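Local atomic coordinates of caspase Nc (Drosophila melanogaster, PDB entry 2FP3), a protein that acts as an initiator cysteine protease in the caspase activation cascade that carries out apoptosis, including steroid-triggered cell death during fly metamorphosis. Residues Phe59-Leu64 and Leu96-Phe101; Val63-Asn68 and Glu128-Val133; Met117-Ser122 and Pro170-Lys175; Lys177-Pro182 and Thr233-Ala238. The protein carries 2 engineered substitutions. All coordinates share one frame; numbering follows the deposited sequence.

Interaction 1 of 4, residues Phe59-Leu64 and Leu96-Phe101; sequences FNRGVL and LNFTIF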
loop_
_atom_site.group_PDB
_atom_site.type_symbol
_atom_site.label_atom_id
_atom_site.label_comp_id
_atom_site.label_asym_id
_atom_site.label_seq_id
_atom_site.Cartn_x
_atom_site.Cartn_y
_atom_site.Cartn_z
ATOM N N PHE A 59 19.929 2.034 3.206
ATOM C CA PHE A 59 19.269 1.447 4.372
ATOM C C PHE A 59 17.970 2.178 4.697
ATOM O O PHE A 59 17.238 1.793 5.603
ATOM C CB PHE A 59 20.192 1.461 5.589
ATOM C CG PHE A 59 21.494 0.754 5.359
ATOM C CD1 PHE A 59 22.659 1.475 5.113
ATOM C CD2 PHE A 59 21.542 -0.632 5.304
ATOM C CE1 PHE A 59 23.846 0.820 4.807
ATOM C CE2 PHE A 59 22.726 -1.295 4.998
ATOM C CZ PHE A 59 23.875 -0.570 4.747
ATOM N N ASN A 60 17.684 3.225 3.931
ATOM C CA ASN A 60 16.492 4.028 4.133
ATOM C C ASN A 60 15.644 4.091 2.865
ATOM O O ASN A 60 15.006 5.104 2.588
ATOM C CB ASN A 60 16.912 5.438 4.544
ATOM C CG ASN A 60 17.354 5.516 5.990
ATOM O OD1 ASN A 60 16.532 5.469 6.896
ATOM N ND2 ASN A 60 18.654 5.632 6.211
ATOM N N ARG A 61 15.637 3.006 2.097
ATOM C CA ARG A 61 14.893 2.960 0.845
ATOM C C ARG A 61 13.401 3.184 1.045
ATOM O O ARG A 61 12.772 3.899 0.265
ATOM C CB ARG A 61 15.144 1.629 0.125
ATOM C CG ARG A 61 14.564 1.557 -1.272
ATOM C CD ARG A 61 14.872 2.821 -2.082
ATOM N NE ARG A 61 16.307 3.035 -2.270
ATOM C CZ ARG A 61 17.080 2.315 -3.078
ATOM N NH1 ARG A 61 16.559 1.324 -3.790
ATOM N NH2 ARG A 61 18.376 2.574 -3.166
ATOM N N GLY A 62 12.834 2.584 2.089
ATOM C CA GLY A 62 11.420 2.775 2.348
ATOM C C GLY A 62 10.898 2.174 3.639
ATOM O O GLY A 62 11.545 1.322 4.267
ATOM N N VAL A 63 9.721 2.638 4.053
ATOM C CA VAL A 63 9.072 2.130 5.251
ATOM C C VAL A 63 7.680 1.646 4.848
ATOM O O VAL A 63 6.927 2.362 4.177
ATOM C CB VAL A 63 8.902 3.221 6.339
ATOM C CG1 VAL A 63 7.944 2.724 7.416
ATOM C CG2 VAL A 63 10.259 3.579 6.978
ATOM N N LEU A 64 7.348 0.428 5.252
ATOM C CA LEU A 64 6.043 -0.139 4.963
ATOM C C LEU A 64 5.272 -0.357 6.252
ATOM O O LEU A 64 5.758 -1.004 7.182
ATOM C CB LEU A 64 6.167 -1.492 4.246
ATOM C CG LEU A 64 4.877 -2.330 4.304
ATOM C CD1 LEU A 64 3.792 -1.619 3.523
ATOM C CD2 LEU A 64 5.106 -3.733 3.733
ATOM N N LEU A 96 12.690 -5.243 -1.494
ATOM C CA LEU A 96 12.807 -3.853 -1.928
ATOM C C LEU A 96 13.622 -3.120 -0.865
ATOM O O LEU A 96 13.848 -1.919 -0.947
ATOM C CB LEU A 96 11.429 -3.198 -2.089
ATOM C CG LEU A 96 10.499 -3.797 -3.146
ATOM C CD1 LEU A 96 9.268 -2.920 -3.295
ATOM C CD2 LEU A 96 11.217 -3.910 -4.468
ATOM N N ASN A 97 14.056 -3.871 0.138
ATOM C CA ASN A 97 14.857 -3.339 1.222
ATOM C C ASN A 97 14.152 -2.291 2.079
ATOM O O ASN A 97 14.773 -1.318 2.491
ATOM C CB ASN A 97 16.148 -2.754 0.666
ATOM C CG ASN A 97 16.912 -3.745 -0.181
ATOM O OD1 ASN A 97 16.880 -3.684 -1.416
ATOM N ND2 ASN A 97 17.596 -4.677 0.476
ATOM N N PHE A 98 12.861 -2.488 2.335
ATOM C CA PHE A 98 12.088 -1.570 3.164
ATOM C C PHE A 98 12.154 -2.011 4.615
ATOM O O PHE A 98 12.394 -3.181 4.907
ATOM C CB PHE A 98 10.598 -1.572 2.777
ATOM C CG PHE A 98 10.227 -0.565 1.733
ATOM C CD1 PHE A 98 9.072 0.189 1.875
ATOM C CD2 PHE A 98 11.018 -0.379 0.605
ATOM C CE1 PHE A 98 8.697 1.121 0.908
ATOM C CE2 PHE A 98 10.653 0.555 -0.379
ATOM C CZ PHE A 98 9.485 1.308 -0.223
ATOM N N THR A 99 11.942 -1.060 5.514
ATOM C CA THR A 99 11.879 -1.354 6.930
ATOM C C THR A 99 10.373 -1.606 7.085
ATOM O O THR A 99 9.559 -0.763 6.707
ATOM C CB THR A 99 12.340 -0.148 7.750
ATOM O OG1 THR A 99 13.771 -0.117 7.742
ATOM C CG2 THR A 99 11.820 -0.216 9.180
ATOM N N ILE A 100 10.013 -2.769 7.614
ATOM C CA ILE A 100 8.613 -3.161 7.738
ATOM C C ILE A 100 7.992 -3.226 9.137
ATOM O O ILE A 100 8.548 -3.835 10.048
ATOM C CB ILE A 100 8.424 -4.535 7.075
ATOM C CG1 ILE A 100 9.098 -4.525 5.699
ATOM C CG2 ILE A 100 6.932 -4.870 6.964
ATOM C CD1 ILE A 100 9.138 -5.875 5.018
ATOM N N PHE A 101 6.825 -2.611 9.289
ATOM C CA PHE A 101 6.097 -2.620 10.563
ATOM C C PHE A 101 4.739 -3.280 10.301
ATOM O O PHE A 101 3.775 -2.626 9.892
ATOM C CB PHE A 101 5.916 -1.195 11.090
ATOM C CG PHE A 101 7.210 -0.483 11.354
ATOM C CD1 PHE A 101 7.676 0.496 10.475
ATOM C CD2 PHE A 101 7.982 -0.807 12.473
ATOM C CE1 PHE A 101 8.890 1.145 10.699
ATOM C CE2 PHE A 101 9.203 -0.165 12.710
ATOM C CZ PHE A 101 9.659 0.819 11.816
HETATM O O HOH W 1 14.520 0.373 5.266
#

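Interaction 2 of 4, residues Val63-Asn68 and Glu128-Val133; sequences VLLMVN and ECFVMV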
loop_
_atom_site.group_PDB
_atom_site.type_symbol
_atom_site.label_atom_id
_atom_site.label_comp_id
_atom_site.label_asym_id
_atom_site.label_seq_id
_atom_site.Cartn_x
_atom_site.Cartn_y
_atom_site.Cartn_z
ATOM N N VAL A 63 9.721 2.638 4.053
ATOM C CA VAL A 63 9.072 2.130 5.251
ATOM C C VAL A 63 7.680 1.646 4.848
ATOM O O VAL A 63 6.927 2.362 4.177
ATOM C CB VAL A 63 8.902 3.221 6.339
ATOM C CG1 VAL A 63 7.944 2.724 7.416
ATOM C CG2 VAL A 63 10.259 3.579 6.978
ATOM N N LEU A 64 7.348 0.428 5.252
ATOM C CA LEU A 64 6.043 -0.139 4.963
ATOM C C LEU A 64 5.272 -0.357 6.252
ATOM O O LEU A 64 5.758 -1.004 7.182
ATOM C CB LEU A 64 6.167 -1.492 4.246
ATOM C CG LEU A 64 4.877 -2.330 4.304
ATOM C CD1 LEU A 64 3.792 -1.619 3.523
ATOM C CD2 LEU A 64 5.106 -3.733 3.733
ATOM N N LEU A 65 4.073 0.201 6.315
ATOM C CA LEU A 65 3.214 0.002 7.475
ATOM C C LEU A 65 2.159 -0.957 6.953
ATOM O O LEU A 65 1.340 -0.579 6.113
ATOM C CB LEU A 65 2.546 1.307 7.916
ATOM C CG LEU A 65 1.408 1.090 8.929
ATOM C CD1 LEU A 65 1.971 0.449 10.196
ATOM C CD2 LEU A 65 0.732 2.415 9.254
ATOM N N MET A 66 2.196 -2.202 7.418
ATOM C CA MET A 66 1.229 -3.189 6.963
ATOM C C MET A 66 0.274 -3.576 8.075
ATOM O O MET A 66 0.694 -4.083 9.109
ATOM C CB MET A 66 1.930 -4.443 6.461
ATOM C CG MET A 66 1.090 -5.218 5.471
ATOM S SD MET A 66 1.278 -6.988 5.597
ATOM C CE MET A 66 2.944 -7.202 5.072
ATOM N N VAL A 67 -1.013 -3.335 7.862
ATOM C CA VAL A 67 -2.021 -3.676 8.856
ATOM C C VAL A 67 -3.061 -4.621 8.239
ATOM O O VAL A 67 -3.877 -4.213 7.416
ATOM C CB VAL A 67 -2.707 -2.403 9.382
ATOM C CG1 VAL A 67 -3.861 -2.769 10.299
ATOM C CG2 VAL A 67 -1.691 -1.534 10.109
ATOM N N ASN A 68 -3.010 -5.889 8.633
ATOM C CA ASN A 68 -3.929 -6.898 8.120
ATOM C C ASN A 68 -4.916 -7.323 9.216
ATOM O O ASN A 68 -4.591 -8.156 10.065
ATOM C CB ASN A 68 -3.137 -8.120 7.638
ATOM C CG ASN A 68 -3.894 -8.947 6.610
ATOM O OD1 ASN A 68 -5.094 -8.765 6.408
ATOM N ND2 ASN A 68 -3.189 -9.868 5.959
ATOM N N GLU A 128 13.184 7.217 2.359
ATOM C CA GLU A 128 12.985 7.826 1.058
ATOM C C GLU A 128 11.571 7.634 0.545
ATOM O O GLU A 128 11.138 8.373 -0.334
ATOM C CB GLU A 128 13.960 7.226 0.029
ATOM C CG GLU A 128 15.429 7.587 0.246
ATOM C CD GLU A 128 16.360 6.834 -0.683
ATOM O OE1 GLU A 128 16.468 5.600 -0.562
ATOM O OE2 GLU A 128 16.986 7.482 -1.540
ATOM N N CYS A 129 10.847 6.661 1.094
ATOM C CA CYS A 129 9.503 6.354 0.608
ATOM C C CYS A 129 8.591 5.709 1.660
ATOM O O CYS A 129 9.039 4.896 2.476
ATOM C CB CYS A 129 9.637 5.421 -0.610
ATOM S SG CYS A 129 8.100 4.793 -1.318
ATOM N N PHE A 130 7.310 6.065 1.638
ATOM C CA PHE A 130 6.372 5.492 2.596
ATOM C C PHE A 130 5.210 4.768 1.924
ATOM O O PHE A 130 4.518 5.331 1.078
ATOM C CB PHE A 130 5.802 6.571 3.511
ATOM C CG PHE A 130 4.839 6.042 4.530
ATOM C CD1 PHE A 130 5.302 5.519 5.735
ATOM C CD2 PHE A 130 3.474 5.994 4.256
ATOM C CE1 PHE A 130 4.420 4.952 6.654
ATOM C CE2 PHE A 130 2.578 5.425 5.171
ATOM C CZ PHE A 130 3.051 4.902 6.368
ATOM N N VAL A 131 4.994 3.517 2.309
ATOM C CA VAL A 131 3.893 2.734 1.765
ATOM C C VAL A 131 3.111 2.119 2.910
ATOM O O VAL A 131 3.680 1.470 3.789
ATOM C CB VAL A 131 4.380 1.583 0.855
ATOM C CG1 VAL A 131 3.195 0.736 0.414
ATOM C CG2 VAL A 131 5.092 2.146 -0.370
ATOM N N MET A 132 1.805 2.351 2.928
ATOM C CA MET A 132 0.974 1.749 3.960
ATOM C C MET A 132 -0.027 0.853 3.249
ATOM O O MET A 132 -0.582 1.233 2.214
ATOM C CB MET A 132 0.214 2.806 4.778
ATOM C CG MET A 132 -0.784 2.188 5.785
ATOM S SD MET A 132 -1.941 3.345 6.608
ATOM C CE MET A 132 -3.032 3.769 5.264
ATOM N N VAL A 133 -0.227 -0.350 3.774
ATOM C CA VAL A 133 -1.206 -1.250 3.194
ATOM C C VAL A 133 -2.140 -1.675 4.312
ATOM O O VAL A 133 -1.732 -2.364 5.248
ATOM C CB VAL A 133 -0.572 -2.504 2.560
ATOM C CG1 VAL A 133 -1.661 -3.364 1.942
ATOM C CG2 VAL A 133 0.430 -2.105 1.485
#

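Interaction 3 of 4, residues Met117-Ser122 and Pro170-Lys175; sequences MVTSSS and PYLVNK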
loop_
_atom_site.group_PDB
_atom_site.type_symbol
_atom_site.label_atom_id
_atom_site.label_comp_id
_atom_site.label_asym_id
_atom_site.label_seq_id
_atom_site.Cartn_x
_atom_site.Cartn_y
_atom_site.Cartn_z
ATOM N N MET A 117 2.802 6.821 15.550
ATOM C CA MET A 117 4.086 6.370 16.059
ATOM C C MET A 117 5.032 6.092 14.884
ATOM O O MET A 117 6.236 6.378 14.924
ATOM C CB MET A 117 3.868 5.090 16.866
ATOM C CG MET A 117 4.739 4.937 18.095
ATOM S SD MET A 117 4.398 3.362 18.931
ATOM C CE MET A 117 2.755 3.665 19.606
ATOM N N VAL A 118 4.473 5.525 13.828
ATOM C CA VAL A 118 5.256 5.196 12.662
ATOM C C VAL A 118 5.647 6.438 11.872
ATOM O O VAL A 118 6.829 6.635 11.582
ATOM C CB VAL A 118 4.496 4.191 11.776
ATOM C CG1 VAL A 118 5.167 4.065 10.420
ATOM C CG2 VAL A 118 4.463 2.832 12.483
ATOM N N THR A 119 4.676 7.289 11.551
ATOM C CA THR A 119 4.976 8.485 10.776
ATOM C C THR A 119 5.839 9.476 11.534
ATOM O O THR A 119 6.501 10.308 10.926
ATOM C CB THR A 119 3.694 9.176 10.260
ATOM O OG1 THR A 119 2.724 9.264 11.310
ATOM C CG2 THR A 119 3.102 8.378 9.111
ATOM N N SER A 120 5.845 9.374 12.859
ATOM C CA SER A 120 6.671 10.242 13.693
ATOM C C SER A 120 8.006 9.584 14.057
ATOM O O SER A 120 8.843 10.183 14.745
ATOM C CB SER A 120 5.929 10.598 14.976
ATOM O OG SER A 120 5.113 11.734 14.766
ATOM N N SER A 121 8.198 8.355 13.583
ATOM C CA SER A 121 9.402 7.590 13.869
ATOM C C SER A 121 10.677 8.135 13.235
ATOM O O SER A 121 10.660 8.755 12.166
ATOM C CB SER A 121 9.232 6.137 13.407
ATOM O OG SER A 121 9.570 5.984 12.029
ATOM N N SER A 122 11.789 7.889 13.907
ATOM C CA SER A 122 13.074 8.294 13.382
ATOM C C SER A 122 13.205 7.569 12.041
ATOM O O SER A 122 13.784 8.095 11.099
ATOM C CB SER A 122 14.198 7.857 14.333
ATOM O OG SER A 122 14.143 6.456 14.572
ATOM N N PRO A 170 5.269 15.865 8.935
ATOM C CA PRO A 170 6.415 16.690 8.550
ATOM C C PRO A 170 7.459 15.858 7.817
ATOM O O PRO A 170 8.041 16.302 6.825
ATOM C CB PRO A 170 6.945 17.193 9.888
ATOM C CG PRO A 170 5.755 17.146 10.793
ATOM C CD PRO A 170 5.065 15.887 10.397
ATOM N N TYR A 171 7.684 14.648 8.320
ATOM C CA TYR A 171 8.686 13.742 7.750
ATOM C C TYR A 171 8.395 13.210 6.350
ATOM O O TYR A 171 9.281 12.626 5.729
ATOM C CB TYR A 171 8.917 12.552 8.694
ATOM C CG TYR A 171 9.427 12.930 10.077
ATOM C CD1 TYR A 171 9.472 11.991 11.105
ATOM C CD2 TYR A 171 9.881 14.219 10.350
ATOM C CE1 TYR A 171 9.956 12.326 12.371
ATOM C CE2 TYR A 171 10.369 14.563 11.606
ATOM C CZ TYR A 171 10.409 13.617 12.610
ATOM O OH TYR A 171 10.928 13.961 13.836
ATOM N N LEU A 172 7.173 13.401 5.848
ATOM C CA LEU A 172 6.832 12.898 4.519
ATOM C C LEU A 172 6.600 13.973 3.459
ATOM O O LEU A 172 6.258 13.668 2.311
ATOM C CB LEU A 172 5.618 11.967 4.608
ATOM C CG LEU A 172 5.872 10.668 5.385
ATOM C CD1 LEU A 172 4.585 9.877 5.487
ATOM C CD2 LEU A 172 6.932 9.845 4.689
ATOM N N VAL A 173 6.803 15.232 3.841
ATOM C CA VAL A 173 6.646 16.346 2.916
ATOM C C VAL A 173 7.605 16.134 1.736
ATOM O O VAL A 173 8.801 15.902 1.930
ATOM C CB VAL A 173 6.955 17.675 3.624
ATOM C CG1 VAL A 173 6.934 18.821 2.634
ATOM C CG2 VAL A 173 5.932 17.911 4.742
ATOM N N ASN A 174 7.067 16.187 0.520
ATOM C CA ASN A 174 7.855 15.988 -0.695
ATOM C C ASN A 174 8.437 14.591 -0.832
ATOM O O ASN A 174 9.416 14.385 -1.546
ATOM C CB ASN A 174 8.985 17.006 -0.785
ATOM C CG ASN A 174 8.472 18.415 -0.972
ATOM O OD1 ASN A 174 8.722 19.291 -0.144
ATOM N ND2 ASN A 174 7.741 18.640 -2.058
ATOM N N LYS A 175 7.852 13.631 -0.127
ATOM C CA LYS A 175 8.309 12.251 -0.225
ATOM C C LYS A 175 7.183 11.421 -0.824
ATOM O O LYS A 175 6.010 11.711 -0.633
ATOM C CB LYS A 175 8.669 11.684 1.153
ATOM C CG LYS A 175 9.983 12.172 1.722
ATOM C CD LYS A 175 10.300 11.452 3.026
ATOM C CE LYS A 175 11.537 12.015 3.708
ATOM N NZ LYS A 175 11.829 11.264 4.952
#

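Interaction 4 of 4, residues Lys177-Pro182 and Thr233-Ala238; sequences KVLMFP and TLVCYA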
loop_
_atom_site.group_PDB
_atom_site.type_symbol
_atom_site.label_atom_id
_atom_site.label_comp_id
_atom_site.label_asym_id
_atom_site.label_seq_id
_atom_site.Cartn_x
_atom_site.Cartn_y
_atom_site.Cartn_z
ATOM N N LYS A 177 4.375 8.935 -1.159
ATOM C CA LYS A 177 3.484 8.256 -0.206
ATOM C C LYS A 177 2.454 7.392 -0.948
ATOM O O LYS A 177 1.668 7.897 -1.761
ATOM C CB LYS A 177 2.769 9.276 0.689
ATOM C CG LYS A 177 3.715 10.112 1.553
ATOM C CD LYS A 177 2.959 11.102 2.422
ATOM C CE LYS A 177 2.434 12.256 1.607
ATOM N NZ LYS A 177 3.570 13.052 1.086
ATOM N N VAL A 178 2.464 6.093 -0.668
ATOM C CA VAL A 178 1.552 5.159 -1.317
ATOM C C VAL A 178 0.641 4.545 -0.274
ATOM O O VAL A 178 1.085 3.739 0.538
ATOM C CB VAL A 178 2.336 4.021 -2.037
ATOM C CG1 VAL A 178 1.379 3.142 -2.857
ATOM C CG2 VAL A 178 3.411 4.622 -2.949
ATOM N N LEU A 179 -0.631 4.936 -0.295
ATOM C CA LEU A 179 -1.614 4.432 0.660
ATOM C C LEU A 179 -2.491 3.412 -0.062
ATOM O O LEU A 179 -3.194 3.756 -1.007
ATOM C CB LEU A 179 -2.457 5.592 1.191
ATOM C CG LEU A 179 -1.675 6.827 1.667
ATOM C CD1 LEU A 179 -2.642 7.931 2.077
ATOM C CD2 LEU A 179 -0.764 6.463 2.829
ATOM N N MET A 180 -2.445 2.159 0.381
ATOM C CA MET A 180 -3.203 1.090 -0.269
ATOM C C MET A 180 -4.294 0.437 0.567
ATOM O O MET A 180 -4.037 -0.059 1.663
ATOM C CB MET A 180 -2.251 -0.007 -0.749
ATOM C CG MET A 180 -1.182 0.468 -1.701
ATOM S SD MET A 180 -0.277 -0.914 -2.432
ATOM C CE MET A 180 -1.372 -1.348 -3.800
ATOM N N PHE A 181 -5.508 0.431 0.024
ATOM C CA PHE A 181 -6.661 -0.176 0.679
ATOM C C PHE A 181 -7.264 -1.184 -0.297
ATOM O O PHE A 181 -8.305 -0.937 -0.892
ATOM C CB PHE A 181 -7.698 0.886 1.013
ATOM C CG PHE A 181 -7.132 2.082 1.700
ATOM C CD1 PHE A 181 -6.599 3.137 0.963
ATOM C CD2 PHE A 181 -7.132 2.166 3.084
ATOM C CE1 PHE A 181 -6.077 4.261 1.593
ATOM C CE2 PHE A 181 -6.609 3.286 3.723
ATOM C CZ PHE A 181 -6.083 4.335 2.973
ATOM N N PRO A 182 -6.603 -2.334 -0.473
ATOM C CA PRO A 182 -7.069 -3.381 -1.388
ATOM C C PRO A 182 -8.484 -3.915 -1.143
ATOM O O PRO A 182 -9.027 -4.657 -1.960
ATOM C CB PRO A 182 -5.989 -4.458 -1.260
ATOM C CG PRO A 182 -5.438 -4.238 0.122
ATOM C CD PRO A 182 -5.371 -2.744 0.225
ATOM N N THR A 233 1.167 11.853 -3.249
ATOM C CA THR A 233 0.480 10.701 -2.712
ATOM C C THR A 233 -0.346 9.913 -3.719
ATOM O O THR A 233 -0.974 10.477 -4.608
ATOM C CB THR A 233 -0.449 11.126 -1.553
ATOM O OG1 THR A 233 0.302 11.865 -0.582
ATOM C CG2 THR A 233 -1.073 9.910 -0.891
ATOM N N LEU A 234 -0.321 8.596 -3.572
ATOM C CA LEU A 234 -1.119 7.714 -4.406
ATOM C C LEU A 234 -2.035 6.937 -3.464
ATOM O O LEU A 234 -1.589 6.453 -2.410
ATOM C CB LEU A 234 -0.245 6.720 -5.174
ATOM C CG LEU A 234 0.669 7.207 -6.308
ATOM C CD1 LEU A 234 1.395 5.995 -6.889
ATOM C CD2 LEU A 234 -0.142 7.915 -7.396
ATOM N N VAL A 235 -3.315 6.849 -3.820
ATOM C CA VAL A 235 -4.272 6.088 -3.029
ATOM C C VAL A 235 -4.753 4.991 -3.956
ATOM O O VAL A 235 -5.396 5.253 -4.972
ATOM C CB VAL A 235 -5.460 6.947 -2.563
ATOM C CG1 VAL A 235 -6.447 6.081 -1.778
ATOM C CG2 VAL A 235 -4.958 8.082 -1.680
ATOM N N CYS A 236 -4.419 3.754 -3.606
ATOM C CA CYS A 236 -4.764 2.602 -4.428
ATOM C C CYS A 236 -5.915 1.792 -3.856
ATOM O O CYS A 236 -5.996 1.576 -2.645
ATOM C CB CYS A 236 -3.522 1.729 -4.592
ATOM S SG CYS A 236 -2.063 2.716 -5.004
ATOM N N TYR A 237 -6.798 1.350 -4.742
ATOM C CA TYR A 237 -7.969 0.574 -4.358
ATOM C C TYR A 237 -8.082 -0.660 -5.243
ATOM O O TYR A 237 -7.457 -0.735 -6.295
ATOM C CB TYR A 237 -9.247 1.382 -4.577
ATOM C CG TYR A 237 -9.211 2.828 -4.148
ATOM C CD1 TYR A 237 -9.367 3.177 -2.812
ATOM C CD2 TYR A 237 -9.071 3.849 -5.091
ATOM C CE1 TYR A 237 -9.395 4.510 -2.415
ATOM C CE2 TYR A 237 -9.093 5.186 -4.708
ATOM C CZ TYR A 237 -9.257 5.512 -3.362
ATOM O OH TYR A 237 -9.294 6.829 -2.950
ATOM N N ALA A 238 -8.896 -1.616 -4.811
ATOM C CA ALA A 238 -9.151 -2.828 -5.584
ATOM C C ALA A 238 -10.626 -2.700 -5.966
ATOM O O ALA A 238 -11.452 -3.553 -5.638
ATOM C CB ALA A 238 -8.928 -4.064 -4.728
#

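Interaction 1 of 4, residues Phe59-Leu64 and Leu96-Phe101
The carbonyl oxygen of Gly62 is held by two groups of the 96-101 segment. Thr99 N donates to Gly62 O at 2.7 Å with an N-H...O angle of 165°, and Phe98 CA adds a CA-H...O contact to the same oxygen at 3.1 Å. Leu64 N bonds to Thr99 O and Phe101 N to Leu64 O; Thr99 thus bonds to both Gly62 and Leu64, two residues apart, and the strand directions differ by 19°, which identifies parallel pairing. Phe98 folds its ring back against the opposing backbone: Gly62 CA sits over the centre of one ring face, 3.3 Å from the centroid and almost on the ring normal. This CH-pi contact can be so close because glycine places no CB between its backbone and the ring. The two strands are the first and last elements of a beta-alpha-beta unit whose crossover is helix 82-95, and Asn97, with positive phi, closes that helix in a Schellman motif. Helix residue Phe93 touches the sheet face bearing Leu64, Phe98 and Ile100. There Leu64 CD2 lies 3.9 Å from Ile100 CG2, the two side chains side by side and pointing the same way. On the opposite face, Val63 CG1 meets the edge of the Phe101 ring, 3.8 Å from CE1. Arg61 CG, anti to the backbone N (chi1 -172°), comes to 3.6 Å from Leu96 O, while the guanidinium turns away to a salt bridge with Glu128 and a bond to Phe313 O. A water 2.6 Å from Thr99 OG1 is within donating reach of Phe59 O and Asn97 O.

Interaction 2 of 4, residues Val63-Asn68 and Glu128-Val133
Two parallel neighbours in the interior of the caspase-domain sheet, strands 62-68 and 130-139, are joined here, with Val63 to Met66 paired in register with Phe130 to Val133. The segment axes differ by only 8°, and five backbone hydrogen bonds link them, from Val63 N to Cys129 O at one end to Val67 N to Val133 O at the other. CA-H...O contacts supplement the ladder; that from Leu64 CA to Val131 O is 3.1 Å long. The face bearing Val63, Leu65, Phe130 and Met132 is covered by helix 108-119, whose Val118 touches both Leu65 and Phe130. Here Leu65 and Met132 lie side by side and point the same way, Leu65 CD2 resting 3.8 Å from Met132 CG. Leu65 CB also approaches the Phe130 ring tip, CZ, at 3.9 Å. The other face carries Leu64, Met66, Val131 and Val133, and helix 82-95 packs on it through Leu89 and Phe93. Strand 130-139 goes on to His137, assigned to the active site by similarity; the Val67 side chain is about 12 Å from that of His137, and the Val133 side chain about 11 Å from that of Ala184, an engineered residue at the inferred active-site position. Chi2 of Leu64 (66°) sets CD1 3.1 Å from Val131 O, and the same methyl touches two valines, 3.9 Å from Val131 CG1 and 4.0 Å from Val133 CG2.

Interaction 3 of 4, residues Met117-Ser122 and Pro170-Lys175
Tyr171, Thr119 and Leu172 supply most of a small contact, 173 Å² in all, between the C-terminal end of helix 108-119 and a short 3-10 turn, residues 170-172, in the loop leading to strand 177-181 of the caspase domain. No hydrogen bond crosses it; the contact is made by the tyrosine ring and an apolar pair. Tyr171 sets one side of that ring, the CD1-CE1 side, among backbone carbonyls where the chain leaves the helix. Thr119 O comes obliquely to 3.4 Å from CD1, and Ser120 O lies at the ring edge, near its plane, 3.4 Å from CE1. Ser121 O is next, 3.6 Å from CD1. The placing of Ser120 O would be mildly favourable electrostatically, since the rim of an aromatic ring is its positive part. At the helix end Val118 O accepts from both Ser121 N and Ser121 OG, the latter at 2.9 Å, and Ser121 OG is also bonded to Val124 N as the N-cap of helix 122-126. On the other segment, Leu172 to Lys175 form a type II turn that reverses the chain, and the extended Lys175 side chain then reaches back to a weak bond from NZ to Tyr171 O; stronger partners of this amine are Thr127 O and Gln125 O. Thr119 has OG1 between its backbone N and carbonyl carbon (chi1 46°), where it bonds to Leu115 O within the helix. Its methyl CG2 meets Leu172 CD1 at 4.2 Å, the two side chains crossing at about a right angle.

Interaction 4 of 4, residues Lys177-Pro182 and Thr233-Ala238
Lys177-Met180 and Thr233-Cys236 form the tight part of this parallel pairing. Four backbone hydrogen bonds connect the strands, beginning with Leu234 N to Lys177 O at 2.8 Å and ending with Phe181 N to Cys236 O, the straightest at 175°. Side chains meet on both faces. On one, Met180 CE touches Cys236 CB at 3.8 Å, with Tyr255 of helix 251-266 against both residues. On the other, Leu179 CD1 reaches Thr233 CG2 at 3.9 Å, and Val235 CG1 lies at the edge of the Phe181 ring, 3.8 Å from CE1. In Lys177 chi3 (-74°) sets CE 3.1 Å from Thr233 OG1, and the chi4 bend (-66°) places NZ, which bonds to Leu172 O and to Ala231 O; Thr233 OG1 also bonds to Ala231 O. Beyond Phe181 the ladder gives out: Phe181 O and Ala238 N stand 4.0 Å apart, Ala238 is poorly ordered, and Tyr237 is partly exposed, its OH bonded to Asp299 and Lys161. This looser end faces the catalytic region. The Tyr237 side chain is about 4 Å from that of Ala184, the engineered residue at the inferred active-site position. Such a layout is characteristic of caspases: the strand preceding the catalytic position, in the large subunit, lies parallel to a strand of the small subunit, with the cleavable linker between them in sequence.

How the interactions relate
Interactions 1, 2 and 4 step across one sheet, in the order 98-103, 62-68, 130-139, 177-181, 233-237. Interactions 1 and 2 share Val63 and Leu64, with centres about 8 Å apart; interactions 2 and 4, centres about 10 Å apart, are joined by Phe130 O to Val178 N. Interaction 3 sits outside this ladder, its centre about 12 Å from that of interaction 2, where Val118 and Leu172 pack on Phe130, and touches interaction 4 through Leu172 O and Lys177 NZ. Along the chain, 1 and 2 start together, 2 and 3 alternate, and 4 comes last. Strands 130-139 (His137, by similarity) and 177-181 (leading to Ala184) both run towards the active site, so interactions 2 and 4 set their relative position.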